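Local coordinates for protein formate dehydrogenase subunit beta (Desulfovibrio gigas, PDB 1H0H) that serves as the electron-transfer subunit of formate dehydrogenase, carrying three [4Fe-4S] clusters for the reversible oxidation of formate to carbon dioxide, at residues 20-23 / 29-32; 150-155 / 159-164. All coordinates share one frame; numbering follows the deposited sequence.

Interaction 1: 20-23 / 29-32. With SF4 (iron/sulfur cluster), chain M.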
loop_
_atom_site.group_PDB
_atom_site.type_symbol
_atom_site.label_atom_id
_atom_site.label_comp_id
_atom_site.label_asym_id
_atom_site.label_seq_id
_atom_site.Cartn_x
_atom_site.Cartn_y
_atom_site.Cartn_z
ATOM N N ALA B 20 -12.440 18.071 -2.363
ATOM C CA ALA B 20 -11.644 19.289 -2.362
ATOM C C ALA B 20 -12.525 20.536 -2.352
ATOM O O ALA B 20 -12.199 21.504 -1.661
ATOM C CB ALA B 20 -10.667 19.328 -3.576
ATOM N N CYS B 21 -13.615 20.502 -3.118
ATOM C CA CYS B 21 -14.550 21.626 -3.181
ATOM C C CYS B 21 -15.083 21.853 -1.763
ATOM O O CYS B 21 -15.108 22.981 -1.258
ATOM C CB CYS B 21 -15.710 21.325 -4.145
ATOM S SG CYS B 21 -16.833 22.730 -4.323
ATOM N N LYS B 22 -15.494 20.782 -1.097
ATOM C CA LYS B 22 -16.035 20.926 0.248
ATOM C C LYS B 22 -14.986 21.462 1.232
ATOM O O LYS B 22 -15.278 22.339 2.063
ATOM C CB LYS B 22 -16.646 19.603 0.771
ATOM C CG LYS B 22 -17.874 19.122 -0.035
ATOM C CD LYS B 22 -18.925 18.411 0.796
ATOM C CE LYS B 22 -20.230 18.194 -0.013
ATOM N NZ LYS B 22 -21.362 17.721 0.849
ATOM N N GLN B 23 -13.764 20.946 1.129
ATOM C CA GLN B 23 -12.687 21.361 2.018
ATOM C C GLN B 23 -12.384 22.847 1.869
ATOM O O GLN B 23 -12.234 23.550 2.875
ATOM C CB GLN B 23 -11.397 20.534 1.785
ATOM C CG GLN B 23 -10.421 20.570 2.998
ATOM C CD GLN B 23 -9.490 21.784 3.040
ATOM O OE1 GLN B 23 -8.959 22.138 4.105
ATOM N NE2 GLN B 23 -9.273 22.395 1.901
ATOM N N ALA B 29 -20.751 17.667 5.168
ATOM C CA ALA B 29 -21.254 16.458 4.541
ATOM C C ALA B 29 -22.764 16.537 4.715
ATOM O O ALA B 29 -23.247 17.231 5.624
ATOM C CB ALA B 29 -20.711 15.219 5.292
ATOM N N THR B 30 -23.508 15.838 3.856
ATOM C CA THR B 30 -24.964 15.774 3.959
ATOM C C THR B 30 -25.395 14.304 4.072
ATOM O O THR B 30 -24.618 13.402 3.734
ATOM C CB THR B 30 -25.611 16.420 2.774
ATOM O OG1 THR B 30 -25.209 15.728 1.574
ATOM C CG2 THR B 30 -25.119 17.868 2.615
ATOM N N PRO B 31 -26.612 14.055 4.545
ATOM C CA PRO B 31 -27.067 12.678 4.812
ATOM C C PRO B 31 -27.164 11.824 3.558
ATOM O O PRO B 31 -27.754 12.241 2.565
ATOM C CB PRO B 31 -28.469 12.852 5.432
ATOM C CG PRO B 31 -28.560 14.354 5.810
ATOM C CD PRO B 31 -27.635 15.072 4.867
ATOM N N THR B 32 -26.580 10.633 3.614
ATOM C CA THR B 32 -26.666 9.698 2.502
ATOM C C THR B 32 -26.786 8.276 3.005
ATOM O O THR B 32 -26.500 7.985 4.167
ATOM C CB THR B 32 -25.423 9.783 1.573
ATOM O OG1 THR B 32 -24.240 9.491 2.323
ATOM C CG2 THR B 32 -25.227 11.201 1.016
HETATM FE FE1 SF4 M . -14.425 25.735 -6.984
HETATM FE FE2 SF4 M . -14.583 23.418 -8.455
HETATM FE FE3 SF4 M . -16.691 25.216 -8.435
HETATM FE FE4 SF4 M . -16.113 23.700 -6.209
HETATM S S1 SF4 M . -16.748 22.956 -8.314
HETATM S S2 SF4 M . -16.585 25.942 -6.329
HETATM S S3 SF4 M . -13.910 23.516 -6.253
HETATM S S4 SF4 M . -14.634 25.729 -9.235
#
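K22 reaches across to A29 and T30 with the end of its side chain. It sits on helix 16-25, directly after C21, the last cysteine of a ferredoxin-type CxxCxxCxxxC motif (C11, C14, C17, C21). Residues 29-32 belong to the loop that follows this helix.

The CB of K22 points toward the loop. The chain bends at chi2 (-146°) and then runs nearly straight through CD and CE. These carbons bridge the gap, and contact with the loop is made by NZ. K22 NZ comes to 3.9 Å from A29 CA and 4.1 Å from T30 N. T30 CG2 lies 4.2 Å from K22 NZ. These are loose van der Waals approaches, and the two segments bury little surface between them.

The hold on the ammonium group comes from outside the two segments: K22 NZ is hydrogen-bonded to P28 O and T48 OG1, and it forms a salt bridge with an acidic side chain of a neighbouring protein chain. The K22 side chain also packs on an aromatic side chain of that chain. The same chain accepts a hydrogen bond from T30 N through an acidic side chain, so the lysine and the loop both face the subunit interface.

C21 belongs to the cluster side of the helix. With chi1 at -177°, C21 SG swings clear of the backbone N and reaches the cluster. C21 CB passes 3.5 Å from the cluster sulfide S3, and C21 SG binds the iron FE4 at 2.2 Å.

Interaction 2: 150-155 / 159-164; sequences PACVTS and GAMNFG. With SF4 (iron/sulfur cluster), chain M.
F163 turns its CG anti to the backbone N (chi1 172°), and M161 folds back at chi1, chi2 and chi3, each near -60°. The first torsion sets one face of the F163 ring against P150. P150 CD stands over that face, 3.7 Å from the ring centroid of F163 and 17° off its normal, in a CH-pi contact. The fold of M161 brings M161 CE to 3.7 Å from C152 SG. V153 fills the middle. V153 CG2 lies 3.8 Å from F163 CB and 4.0 Å from M161 CE.

One water joins the backbones. The water donates to V153 O at 2.8 Å and to M161 O at 2.9 Å. N162 ND2 is hydrogen-bonded to G159 O and, outside the segments, to F5 O.

C152 SG binds the iron FE2 at 2.3 Å, while M161 also touches a second cluster. Strand 161-163 pairs antiparallel with strand 2-7, which covers the same apolar side chains through F4 and V6. C152 and C156, spaced as CxxxC with P157 after them, bind different clusters. A short helix leading from one cluster to the other and then turning into an edge strand is typical of the bacterial 2[4Fe-4S] ferredoxin fold.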
loop_
_atom_site.group_PDB
_atom_site.type_symbol
_atom_site.label_atom_id
_atom_site.label_comp_id
_atom_site.label_asym_id
_atom_site.label_seq_id
_atom_site.Cartn_x
_atom_site.Cartn_y
_atom_site.Cartn_z
ATOM N N PRO B 150 -8.841 26.786 -9.263
ATOM C CA PRO B 150 -9.921 26.193 -8.471
ATOM C C PRO B 150 -9.496 24.946 -7.708
ATOM O O PRO B 150 -8.619 24.219 -8.173
ATOM C CB PRO B 150 -10.981 25.861 -9.516
ATOM C CG PRO B 150 -10.773 26.958 -10.550
ATOM C CD PRO B 150 -9.259 27.073 -10.650
ATOM N N ALA B 151 -10.109 24.732 -6.549
ATOM C CA ALA B 151 -9.788 23.584 -5.703
ATOM C C ALA B 151 -9.965 22.244 -6.405
ATOM O O ALA B 151 -9.159 21.327 -6.211
ATOM C CB ALA B 151 -10.580 23.616 -4.478
ATOM N N CYS B 152 -11.027 22.115 -7.196
ATOM C CA CYS B 152 -11.245 20.869 -7.893
ATOM C C CYS B 152 -10.179 20.617 -8.946
ATOM O O CYS B 152 -9.738 19.490 -9.126
ATOM C CB CYS B 152 -12.652 20.798 -8.510
ATOM S SG CYS B 152 -12.985 22.198 -9.595
ATOM N N VAL B 153 -9.783 21.656 -9.653
ATOM C CA VAL B 153 -8.771 21.552 -10.694
ATOM C C VAL B 153 -7.429 21.198 -10.108
ATOM O O VAL B 153 -6.751 20.294 -10.582
ATOM C CB VAL B 153 -8.674 22.883 -11.466
ATOM C CG1 VAL B 153 -7.460 22.881 -12.389
ATOM C CG2 VAL B 153 -9.985 23.142 -12.228
ATOM N N THR B 154 -7.032 21.910 -9.064
ATOM C CA THR B 154 -5.791 21.607 -8.375
ATOM C C THR B 154 -5.767 20.157 -7.866
ATOM O O THR B 154 -4.734 19.470 -7.925
ATOM C CB THR B 154 -5.643 22.584 -7.202
ATOM O OG1 THR B 154 -5.550 23.923 -7.721
ATOM C CG2 THR B 154 -4.307 22.403 -6.478
ATOM N N SER B 155 -6.902 19.696 -7.367
ATOM C CA SER B 155 -6.956 18.371 -6.776
ATOM C C SER B 155 -6.863 17.216 -7.790
ATOM O O SER B 155 -6.475 16.118 -7.442
ATOM C CB SER B 155 -8.231 18.193 -5.930
ATOM O OG SER B 155 -8.039 17.097 -5.019
ATOM N N GLY B 159 -5.615 15.148 -14.994
ATOM C CA GLY B 159 -5.738 16.169 -16.006
ATOM C C GLY B 159 -7.136 16.172 -16.586
ATOM O O GLY B 159 -7.347 16.741 -17.644
ATOM N N ALA B 160 -8.078 15.501 -15.935
ATOM C CA ALA B 160 -9.466 15.584 -16.394
ATOM C C ALA B 160 -9.969 17.029 -16.228
ATOM O O ALA B 160 -10.667 17.568 -17.098
ATOM C CB ALA B 160 -10.330 14.632 -15.634
ATOM N N MET B 161 -9.619 17.655 -15.111
ATOM C CA MET B 161 -10.033 19.041 -14.852
ATOM C C MET B 161 -8.951 19.971 -15.337
ATOM O O MET B 161 -7.777 19.758 -15.050
ATOM C CB MET B 161 -10.261 19.306 -13.355
ATOM C CG MET B 161 -11.424 18.570 -12.714
ATOM S SD MET B 161 -13.024 19.025 -13.431
ATOM C CE MET B 161 -13.094 20.850 -13.061
ATOM N N ASN B 162 -9.350 21.008 -16.072
ATOM C CA ASN B 162 -8.424 22.030 -16.545
ATOM C C ASN B 162 -9.092 23.374 -16.408
ATOM O O ASN B 162 -10.293 23.475 -16.576
ATOM C CB ASN B 162 -8.079 21.795 -18.007
ATOM C CG ASN B 162 -7.503 20.423 -18.242
ATOM O OD1 ASN B 162 -6.291 20.263 -18.224
ATOM N ND2 ASN B 162 -8.366 19.422 -18.460
ATOM N N PHE B 163 -8.306 24.411 -16.160
ATOM C CA PHE B 163 -8.819 25.761 -15.973
ATOM C C PHE B 163 -7.901 26.781 -16.614
ATOM O O PHE B 163 -6.665 26.620 -16.624
ATOM C CB PHE B 163 -8.943 26.070 -14.476
ATOM C CG PHE B 163 -9.289 27.503 -14.165
ATOM C CD1 PHE B 163 -10.609 27.913 -14.087
ATOM C CD2 PHE B 163 -8.296 28.440 -13.921
ATOM C CE1 PHE B 163 -10.936 29.228 -13.789
ATOM C CE2 PHE B 163 -8.621 29.751 -13.624
ATOM C CZ PHE B 163 -9.938 30.142 -13.549
ATOM N N GLY B 164 -8.486 27.841 -17.162
ATOM C CA GLY B 164 -7.687 28.928 -17.706
ATOM C C GLY B 164 -8.550 29.989 -18.377
ATOM O O GLY B 164 -9.720 30.140 -18.079
HETATM FE FE1 SF4 M . -14.425 25.735 -6.984
HETATM FE FE2 SF4 M . -14.583 23.418 -8.455
HETATM FE FE3 SF4 M . -16.691 25.216 -8.435
HETATM FE FE4 SF4 M . -16.113 23.700 -6.209
HETATM S S1 SF4 M . -16.748 22.956 -8.314
HETATM S S2 SF4 M . -16.585 25.942 -6.329
HETATM S S3 SF4 M . -13.910 23.516 -6.253
HETATM S S4 SF4 M . -14.634 25.729 -9.235
HETATM O O HOH W 1 -5.786 19.421 -13.006
#

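Overall arrangement
Interaction 2 is a buried contact and interaction 1 a partly buried one that faces another protein chain. Both supply a cysteine to the same cluster, from different helices, 16-25 and 151-155. The two helices touch directly: A20 CB packs on S155 CB and on A151 O, 3.6 Å from each. The chemistry differs with place. In 150-155 / 159-164 apolar groups and a ring face close the space between helix and strand. In 20-23 / 29-32 a charged tip spans to a loop and finds its strongest polar partner on the neighbouring chain. The contact centres are 18 Å apart.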